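Local coordinates for protein transcriptional repressor, TetR family (Thermus thermophilus, PDB 3ANP) that represses transcription of fatty acid degradation genes as a TetR-family regulator and binds acyl-CoA such as lauroyl-CoA, at residues A[157-166]-A[178-189]. Sequence-based numbering, arbitrary orientation.
Sequences TLADLYFLSA and LAEELEKNLRLL. With DCC (dodecyl-coa), chain E.
N185 reaches S165 across two antiparallel helices of the C-terminal, ligand-binding part of this TetR-family repressor, and its side chain shows how one amide can organise a largely apolar interface. Its CB lies against CD1 of L161. With CG anti to the carbonyl carbon (chi1 -67°), the amide is carried to the helix opposite, its CG beside CB of L161. At the tip the two ends divide the work. ND2 of N185 donates to OG of S165 over 2.9 Å, almost straight at 172° and in the amide plane; a weak water contact links the same nitrogen to the carbonyl oxygen of L158. OD1 of N185 turns back to its own helix and accepts from NZ of K184 at 2.8 Å.

The chain of bonds continues through S165, whose OG donates to OE2 of E181 over 2.7 Å, on that oxygen's anti lone pair. NZ of K184 comes to OE2 of E181 from above the carboxylate plane and forms a salt bridge at 2.8 Å. The same lysine reaches T157 of the second subunit, while OE1 of E181 pairs with R153 of that subunit, so the polar group runs into the dimer interface.

Beside this patch the contact is carbon on carbon. CD1 of L182 meets the edge of the Y162 ring, 3.6 Å from CD1 of Y162, while CE2 of that ring touches the dodecyl chain of the bound acyl-CoA. Toward the C-terminal end of helix 178-191, CD2 of L189 packs on CB of L158 and CG2 of T157, and L158 also meets L186.

A closed ring of four side chains, in which OG of S165 accepts from the amide and donates to the carboxylate, fixes the amide's rotation and satisfies both its ends, consistent with a set helix register; K184, with R153 of the second subunit, probably offsets the charge of E181.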
ATOM      1  N   THR A 157      -7.698   1.965   6.525  1.00 14.67           N
ATOM      2  CA  THR A 157      -7.463   0.723   5.806  1.00 14.66           C
ATOM      3  C   THR A 157      -7.943   0.786   4.361  1.00 15.29           C
ATOM      4  O   THR A 157      -7.231   0.363   3.438  1.00 15.18           O
ATOM      5  CB  THR A 157      -8.154  -0.473   6.529  1.00 19.49           C
ATOM      6  OG1 THR A 157      -7.565  -0.654   7.826  1.00 19.51           O
ATOM      7  CG2 THR A 157      -7.989  -1.756   5.723  1.00 20.77           C
ATOM      8  N   LEU A 158      -9.141   1.314   4.153  1.00 13.27           N
ATOM      9  CA  LEU A 158      -9.661   1.393   2.806  1.00 15.05           C
ATOM     10  C   LEU A 158      -8.835   2.380   1.993  1.00 16.84           C
ATOM     11  O   LEU A 158      -8.549   2.125   0.821  1.00 14.42           O
ATOM     12  CB  LEU A 158     -11.139   1.784   2.813  1.00 19.03           C
ATOM     13  CG  LEU A 158     -11.842   1.608   1.461  1.00 22.84           C
ATOM     14  CD1 LEU A 158     -11.565   0.206   0.906  1.00 24.41           C
ATOM     15  CD2 LEU A 158     -13.339   1.841   1.633  1.00 23.58           C
ATOM     16  N   ALA A 159      -8.426   3.490   2.604  1.00 15.17           N
ATOM     17  CA  ALA A 159      -7.587   4.461   1.887  1.00 17.30           C
ATOM     18  C   ALA A 159      -6.219   3.861   1.555  1.00 15.34           C
ATOM     19  O   ALA A 159      -5.637   4.159   0.512  1.00 15.32           O
ATOM     20  CB  ALA A 159      -7.408   5.734   2.715  1.00 13.66           C
ATOM     21  N   ASP A 160      -5.691   3.011   2.432  1.00 15.53           N
ATOM     22  CA  ASP A 160      -4.389   2.396   2.163  1.00 16.76           C
ATOM     23  C   ASP A 160      -4.493   1.501   0.925  1.00 15.46           C
ATOM     24  O   ASP A 160      -3.575   1.457   0.096  1.00 16.64           O
ATOM     25  CB  ASP A 160      -3.909   1.561   3.361  1.00 18.18           C
ATOM     26  CG  ASP A 160      -3.381   2.420   4.506  1.00 20.40           C
ATOM     27  OD1 ASP A 160      -2.881   3.541   4.257  1.00 16.72           O
ATOM     28  OD2 ASP A 160      -3.448   1.961   5.656  1.00 20.06           O
ATOM     29  N   LEU A 161      -5.607   0.782   0.812  1.00 15.21           N
ATOM     30  CA  LEU A 161      -5.840  -0.093  -0.340  1.00 17.11           C
ATOM     31  C   LEU A 161      -5.954   0.730  -1.612  1.00 15.73           C
ATOM     32  O   LEU A 161      -5.437   0.322  -2.647  1.00 13.61           O
ATOM     33  CB  LEU A 161      -7.126  -0.909  -0.184  1.00 20.29           C
ATOM     34  CG  LEU A 161      -7.016  -2.194   0.630  1.00 25.24           C
ATOM     35  CD1 LEU A 161      -8.330  -2.960   0.536  1.00 30.45           C
ATOM     36  CD2 LEU A 161      -5.884  -3.044   0.080  1.00 25.75           C
ATOM     37  N   TYR A 162      -6.657   1.863  -1.542  1.00 14.35           N
ATOM     38  CA  TYR A 162      -6.785   2.730  -2.722  1.00 15.40           C
ATOM     39  C   TYR A 162      -5.374   3.125  -3.150  1.00 16.13           C
ATOM     40  O   TYR A 162      -5.017   3.070  -4.336  1.00 16.08           O
ATOM     41  CB  TYR A 162      -7.571   4.027  -2.408  1.00 12.80           C
ATOM     42  CG  TYR A 162      -7.206   5.144  -3.379  1.00 17.03           C
ATOM     43  CD1 TYR A 162      -7.622   5.104  -4.715  1.00 16.20           C
ATOM     44  CD2 TYR A 162      -6.345   6.171  -2.993  1.00 18.14           C
ATOM     45  CE1 TYR A 162      -7.171   6.066  -5.647  1.00 15.45           C
ATOM     46  CE2 TYR A 162      -5.891   7.131  -3.913  1.00 19.28           C
ATOM     47  CZ  TYR A 162      -6.303   7.069  -5.236  1.00 17.73           C
ATOM     48  OH  TYR A 162      -5.810   7.985  -6.144  1.00 16.32           O
ATOM     49  N   PHE A 163      -4.573   3.537  -2.171  1.00 14.98           N
ATOM     50  CA  PHE A 163      -3.201   3.950  -2.444  1.00 15.90           C
ATOM     51  C   PHE A 163      -2.368   2.890  -3.164  1.00 16.02           C
ATOM     52  O   PHE A 163      -1.765   3.178  -4.201  1.00 15.16           O
ATOM     53  CB  PHE A 163      -2.490   4.348  -1.144  1.00 13.91           C
ATOM     54  CG  PHE A 163      -1.008   4.540  -1.309  1.00 15.10           C
ATOM     55  CD1 PHE A 163      -0.496   5.671  -1.928  1.00 14.37           C
ATOM     56  CD2 PHE A 163      -0.125   3.553  -0.901  1.00 19.33           C
ATOM     57  CE1 PHE A 163       0.882   5.805  -2.141  1.00 16.72           C
ATOM     58  CE2 PHE A 163       1.241   3.687  -1.113  1.00 16.86           C
ATOM     59  CZ  PHE A 163       1.739   4.809  -1.732  1.00 16.10           C
ATOM     60  N   LEU A 164      -2.321   1.671  -2.627  1.00 14.86           N
ATOM     61  CA  LEU A 164      -1.510   0.627  -3.254  1.00 15.40           C
ATOM     62  C   LEU A 164      -2.046   0.260  -4.633  1.00 15.75           C
ATOM     63  O   LEU A 164      -1.266   0.044  -5.565  1.00 14.47           O
ATOM     64  CB  LEU A 164      -1.442  -0.624  -2.379  1.00 16.49           C
ATOM     65  CG  LEU A 164      -0.453  -1.718  -2.822  1.00 16.87           C
ATOM     66  CD1 LEU A 164       0.977  -1.172  -2.879  1.00 18.27           C
ATOM     67  CD2 LEU A 164      -0.521  -2.865  -1.825  1.00 19.60           C
ATOM     68  N   SER A 165      -3.369   0.191  -4.775  1.00 13.80           N
ATOM     69  CA  SER A 165      -3.955  -0.135  -6.082  1.00 17.16           C
ATOM     70  C   SER A 165      -3.655   0.939  -7.129  1.00 16.49           C
ATOM     71  O   SER A 165      -3.325   0.627  -8.276  1.00 15.64           O
ATOM     72  CB  SER A 165      -5.476  -0.311  -5.971  1.00 16.46           C
ATOM     73  OG  SER A 165      -5.811  -1.504  -5.276  1.00 20.64           O
ATOM     74  N   ALA A 166      -3.787   2.201  -6.731  1.00 15.71           N
ATOM     75  CA  ALA A 166      -3.563   3.330  -7.632  1.00 14.34           C
ATOM     76  C   ALA A 166      -2.101   3.443  -8.040  1.00 15.08           C
ATOM     77  O   ALA A 166      -1.775   3.700  -9.205  1.00 15.82           O
ATOM     78  CB  ALA A 166      -4.022   4.628  -6.961  1.00 19.54           C
ATOM     79  N   LEU A 178      -8.799   0.573 -13.536  1.00 19.68           N
ATOM     80  CA  LEU A 178      -8.648   0.970 -12.136  1.00 18.89           C
ATOM     81  C   LEU A 178      -9.983   1.076 -11.404  1.00 18.34           C
ATOM     82  O   LEU A 178     -10.070   0.719 -10.234  1.00 18.62           O
ATOM     83  CB  LEU A 178      -7.874   2.287 -12.015  1.00 16.20           C
ATOM     84  CG  LEU A 178      -7.683   2.910 -10.618  1.00 16.78           C
ATOM     85  CD1 LEU A 178      -6.927   1.948  -9.693  1.00 13.64           C
ATOM     86  CD2 LEU A 178      -6.912   4.249 -10.748  1.00 13.18           C
ATOM     87  N   ALA A 179     -11.029   1.542 -12.086  1.00 14.66           N
ATOM     88  CA  ALA A 179     -12.338   1.662 -11.448  1.00 18.68           C
ATOM     89  C   ALA A 179     -12.791   0.288 -10.912  1.00 19.17           C
ATOM     90  O   ALA A 179     -13.310   0.181  -9.793  1.00 16.52           O
ATOM     91  CB  ALA A 179     -13.364   2.204 -12.450  1.00 22.00           C
ATOM     92  N   GLU A 180     -12.600  -0.748 -11.722  1.00 15.83           N
ATOM     93  CA  GLU A 180     -12.972  -2.118 -11.348  1.00 19.41           C
ATOM     94  C   GLU A 180     -12.162  -2.586 -10.134  1.00 18.20           C
ATOM     95  O   GLU A 180     -12.678  -3.261  -9.236  1.00 18.73           O
ATOM     96  CB  GLU A 180     -12.723  -3.060 -12.535  1.00 20.72           C
ATOM     97  CG  GLU A 180     -13.209  -4.506 -12.360  1.00 24.89           C
ATOM     98  CD  GLU A 180     -12.285  -5.363 -11.503  1.00 26.68           C
ATOM     99  OE1 GLU A 180     -11.038  -5.193 -11.581  1.00 22.14           O
ATOM    100  OE2 GLU A 180     -12.810  -6.227 -10.767  1.00 30.85           O
ATOM    101  N   GLU A 181     -10.883  -2.230 -10.125  1.00 17.48           N
ATOM    102  CA  GLU A 181      -9.991  -2.593  -9.035  1.00 19.29           C
ATOM    103  C   GLU A 181     -10.407  -1.918  -7.722  1.00 19.32           C
ATOM    104  O   GLU A 181     -10.423  -2.554  -6.671  1.00 18.83           O
ATOM    105  CB  GLU A 181      -8.553  -2.209  -9.414  1.00 21.36           C
ATOM    106  CG  GLU A 181      -7.533  -2.215  -8.278  1.00 23.91           C
ATOM    107  CD  GLU A 181      -7.167  -3.611  -7.795  1.00 22.98           C
ATOM    108  OE1 GLU A 181      -7.382  -4.596  -8.538  1.00 22.99           O
ATOM    109  OE2 GLU A 181      -6.639  -3.716  -6.673  1.00 25.18           O
ATOM    110  N   LEU A 182     -10.756  -0.637  -7.774  1.00 15.83           N
ATOM    111  CA  LEU A 182     -11.159   0.051  -6.554  1.00 17.91           C
ATOM    112  C   LEU A 182     -12.496  -0.473  -6.051  1.00 17.45           C
ATOM    113  O   LEU A 182     -12.718  -0.563  -4.844  1.00 16.26           O
ATOM    114  CB  LEU A 182     -11.213   1.579  -6.778  1.00 17.21           C
ATOM    115  CG  LEU A 182      -9.835   2.209  -7.068  1.00 17.46           C
ATOM    116  CD1 LEU A 182      -9.988   3.721  -7.098  1.00 16.91           C
ATOM    117  CD2 LEU A 182      -8.797   1.793  -5.993  1.00 14.40           C
ATOM    118  N   GLU A 183     -13.382  -0.832  -6.975  1.00 18.39           N
ATOM    119  CA  GLU A 183     -14.688  -1.371  -6.603  1.00 19.82           C
ATOM    120  C   GLU A 183     -14.465  -2.709  -5.880  1.00 18.30           C
ATOM    121  O   GLU A 183     -15.194  -3.048  -4.947  1.00 17.28           O
ATOM    122  CB  GLU A 183     -15.541  -1.582  -7.864  1.00 23.29           C
ATOM    123  CG  GLU A 183     -16.842  -2.364  -7.661  1.00 27.93           C
ATOM    124  CD  GLU A 183     -17.909  -1.601  -6.888  1.00 31.38           C
ATOM    125  OE1 GLU A 183     -17.860  -0.349  -6.846  1.00 34.56           O
ATOM    126  OE2 GLU A 183     -18.819  -2.260  -6.339  1.00 28.07           O
ATOM    127  N   LYS A 184     -13.462  -3.465  -6.326  1.00 18.52           N
ATOM    128  CA  LYS A 184     -13.122  -4.747  -5.698  1.00 21.31           C
ATOM    129  C   LYS A 184     -12.653  -4.504  -4.260  1.00 19.80           C
ATOM    130  O   LYS A 184     -13.065  -5.218  -3.343  1.00 18.59           O
ATOM    131  CB  LYS A 184     -12.007  -5.472  -6.492  1.00 20.02           C
ATOM    132  CG  LYS A 184     -11.440  -6.747  -5.810  1.00 25.75           C
ATOM    133  CD  LYS A 184     -10.197  -6.480  -4.927  1.00 23.42           C
ATOM    134  CE  LYS A 184      -9.011  -6.014  -5.783  1.00 28.71           C
ATOM    135  NZ  LYS A 184      -7.781  -5.676  -5.006  1.00 29.63           N
ATOM    136  N   ASN A 185     -11.789  -3.506  -4.064  1.00 17.14           N
ATOM    137  CA  ASN A 185     -11.296  -3.186  -2.715  1.00 16.87           C
ATOM    138  C   ASN A 185     -12.449  -2.809  -1.805  1.00 18.11           C
ATOM    139  O   ASN A 185     -12.521  -3.231  -0.641  1.00 17.25           O
ATOM    140  CB  ASN A 185     -10.316  -2.004  -2.737  1.00 16.70           C
ATOM    141  CG  ASN A 185      -9.019  -2.328  -3.438  1.00 19.40           C
ATOM    142  OD1 ASN A 185      -8.657  -3.491  -3.573  1.00 23.34           O
ATOM    143  ND2 ASN A 185      -8.294  -1.291  -3.870  1.00 16.87           N
ATOM    144  N   LEU A 186     -13.336  -1.972  -2.330  1.00 16.75           N
ATOM    145  CA  LEU A 186     -14.485  -1.526  -1.572  1.00 17.18           C
ATOM    146  C   LEU A 186     -15.393  -2.686  -1.156  1.00 19.16           C
ATOM    147  O   LEU A 186     -15.721  -2.831   0.016  1.00 19.04           O
ATOM    148  CB  LEU A 186     -15.283  -0.520  -2.391  1.00 14.91           C
ATOM    149  CG  LEU A 186     -16.562  -0.035  -1.714  1.00 21.66           C
ATOM    150  CD1 LEU A 186     -16.212   0.681  -0.407  1.00 22.40           C
ATOM    151  CD2 LEU A 186     -17.308   0.899  -2.656  1.00 25.40           C
ATOM    152  N   ARG A 187     -15.808  -3.498  -2.123  1.00 18.40           N
ATOM    153  CA  ARG A 187     -16.678  -4.635  -1.841  1.00 20.80           C
ATOM    154  C   ARG A 187     -16.038  -5.594  -0.834  1.00 18.60           C
ATOM    155  O   ARG A 187     -16.685  -6.043   0.116  1.00 17.06           O
ATOM    156  CB  ARG A 187     -16.970  -5.410  -3.129  1.00 26.43           C
ATOM    157  CG  ARG A 187     -17.521  -4.570  -4.267  1.00 35.50           C
ATOM    158  CD  ARG A 187     -19.021  -4.421  -4.187  1.00 40.32           C
ATOM    159  NE  ARG A 187     -19.685  -5.719  -4.112  1.00 45.71           N
ATOM    160  CZ  ARG A 187     -20.994  -5.898  -4.248  1.00 46.83           C
ATOM    161  NH1 ARG A 187     -21.788  -4.859  -4.472  1.00 48.15           N
ATOM    162  NH2 ARG A 187     -21.511  -7.115  -4.146  1.00 46.31           N
ATOM    163  N   LEU A 188     -14.773  -5.934  -1.052  1.00 17.34           N
ATOM    164  CA  LEU A 188     -14.110  -6.859  -0.143  1.00 18.07           C
ATOM    165  C   LEU A 188     -14.015  -6.336   1.277  1.00 17.17           C
ATOM    166  O   LEU A 188     -14.352  -7.060   2.220  1.00 16.11           O
ATOM    167  CB  LEU A 188     -12.713  -7.239  -0.654  1.00 20.13           C
ATOM    168  CG  LEU A 188     -12.681  -8.226  -1.823  1.00 21.90           C
ATOM    169  CD1 LEU A 188     -11.242  -8.649  -2.084  1.00 23.01           C
ATOM    170  CD2 LEU A 188     -13.533  -9.459  -1.484  1.00 19.84           C
ATOM    171  N   LEU A 189     -13.580  -5.088   1.458  1.00 13.92           N
ATOM    172  CA  LEU A 189     -13.475  -4.576   2.819  1.00 15.17           C
ATOM    173  C   LEU A 189     -14.837  -4.265   3.432  1.00 16.39           C
ATOM    174  O   LEU A 189     -15.060  -4.497   4.621  1.00 17.69           O
ATOM    175  CB  LEU A 189     -12.599  -3.321   2.882  1.00 15.81           C
ATOM    176  CG  LEU A 189     -12.026  -3.068   4.282  1.00 23.05           C
ATOM    177  CD1 LEU A 189     -10.858  -4.042   4.507  1.00 17.85           C
ATOM    178  CD2 LEU A 189     -11.539  -1.615   4.433  1.00 21.39           C
TER
HETATM  179  C2  DCC E1000      -2.332  11.802  20.285  1.00 89.70           C
HETATM  180  C4  DCC E1000      -3.699  10.362  19.102  1.00 87.58           C
HETATM  181  C5  DCC E1000      -4.424  11.445  18.626  1.00 88.86           C
HETATM  182  C6  DCC E1000      -4.046  12.722  19.025  1.00 90.02           C
HETATM  183  C8  DCC E1000      -5.268   9.643  17.815  1.00 86.57           C
HETATM  184  C10 DCC E1000      -5.875  11.592  -3.119  1.00 31.01           C
HETATM  185  C11 DCC E1000      -5.553  12.370  -4.396  1.00 33.30           C
HETATM  186  C12 DCC E1000      -6.775  13.146  -4.889  1.00 40.65           C
HETATM  187  N9  DCC E1000      -4.247   9.267  18.582  1.00 84.62           N
HETATM  188  N7  DCC E1000      -5.382  10.969  17.838  1.00 88.49           N
HETATM  189  N3  DCC E1000      -2.664  10.575  19.927  1.00 88.95           N
HETATM  190  N1  DCC E1000      -2.999  12.858  19.852  1.00 90.22           N
HETATM  191  N6  DCC E1000      -4.711  13.789  18.593  1.00 90.40           N
HETATM  192  C1' DCC E1000      -3.809   7.874  18.826  1.00 79.00           C
HETATM  193  C2' DCC E1000      -4.328   6.931  17.743  1.00 77.10           C
HETATM  194  O2' DCC E1000      -5.725   6.693  17.941  1.00 77.59           O
HETATM  195  C3' DCC E1000      -3.536   5.691  18.153  1.00 74.77           C
HETATM  196  O3' DCC E1000      -4.157   5.060  19.276  1.00 77.75           O
HETATM  197  C4' DCC E1000      -2.191   6.288  18.577  1.00 70.26           C
HETATM  198  O4' DCC E1000      -2.393   7.712  18.655  1.00 73.25           O
HETATM  199  C5' DCC E1000      -1.150   5.952  17.509  1.00 59.98           C
HETATM  200  O5' DCC E1000      -1.589   6.403  16.226  1.00 47.41           O
HETATM  201  P1  DCC E1000      -0.920   5.825  14.880  1.00 39.40           P
HETATM  202  O11 DCC E1000      -0.794   4.354  14.974  1.00 37.82           O
HETATM  203  O12 DCC E1000      -1.643   6.403  13.726  1.00 41.68           O
HETATM  204  O6  DCC E1000       0.569   6.438  14.908  1.00 36.21           O
HETATM  205  P2  DCC E1000       0.889   7.888  14.290  1.00 34.11           P
HETATM  206  O21 DCC E1000       2.047   8.202  15.158  1.00 33.65           O
HETATM  207  O22 DCC E1000      -0.464   8.470  14.426  1.00 35.84           O
HETATM  208  O7  DCC E1000       1.313   7.290  12.856  1.00 30.73           O
HETATM  209  CPA DCC E1000       0.380   7.172  11.779  1.00 24.21           C
HETATM  210  CPB DCC E1000       0.997   7.736  10.497  1.00 24.22           C
HETATM  211  CP8 DCC E1000       2.425   7.202  10.346  1.00 21.19           C
HETATM  212  CP7 DCC E1000       1.014   9.265  10.570  1.00 25.19           C
HETATM  213  CP9 DCC E1000       0.157   7.296   9.297  1.00 24.55           C
HETATM  214  OP3 DCC E1000       2.413   5.784  10.164  1.00 19.49           O
HETATM  215  CP6 DCC E1000       3.119   7.876   9.159  1.00 21.28           C
HETATM  216  OP2 DCC E1000       3.690   8.956   9.300  1.00 21.24           O
HETATM  217  NP2 DCC E1000       3.044   7.223   8.002  1.00 20.16           N
HETATM  218  CP5 DCC E1000       3.666   7.751   6.778  1.00 20.48           C
HETATM  219  CP4 DCC E1000       2.898   7.256   5.549  1.00 20.11           C
HETATM  220  CP3 DCC E1000       2.917   5.729   5.467  1.00 21.38           C
HETATM  221  OP1 DCC E1000       2.611   5.042   6.440  1.00 23.64           O
HETATM  222  NP1 DCC E1000       3.271   5.225   4.287  1.00 25.10           N
HETATM  223  CP2 DCC E1000       3.344   3.773   4.062  1.00 21.81           C
HETATM  224  CP1 DCC E1000       1.933   3.183   3.981  1.00 20.26           C
HETATM  225  S   DCC E1000       1.026   3.687   2.473  1.00 22.38           S
HETATM  226  P3  DCC E1000      -4.251   3.454  19.317  1.00 79.22           P
HETATM  227  O31 DCC E1000      -5.578   2.957  18.889  1.00 79.35           O
HETATM  228  O32 DCC E1000      -3.060   2.905  18.383  1.00 79.46           O
HETATM  229  O33 DCC E1000      -3.888   3.037  20.828  1.00 80.95           O
HETATM  230  CA1 DCC E1000       0.131   5.092   3.017  1.00 17.30           C
HETATM  231  CA2 DCC E1000      -1.043   5.593   2.173  1.00 18.51           C
HETATM  232  OA1 DCC E1000       0.446   5.671   4.056  1.00 19.89           O
HETATM  233  CA3 DCC E1000      -1.946   6.520   2.988  1.00 16.33           C
HETATM  234  CA4 DCC E1000      -3.180   6.965   2.198  1.00 19.60           C
HETATM  235  CA5 DCC E1000      -2.817   7.765   0.945  1.00 18.32           C
HETATM  236  CA6 DCC E1000      -4.080   8.375   0.330  1.00 19.51           C
HETATM  237  CA7 DCC E1000      -3.741   9.257  -0.874  1.00 18.92           C
HETATM  238  CA8 DCC E1000      -4.989   9.966  -1.401  1.00 22.30           C
HETATM  239  CA9 DCC E1000      -4.659  10.789  -2.650  1.00 24.20           C
HETATM  240  O   HOH W   1      -9.512   1.379  -2.259  1.00 25.34           O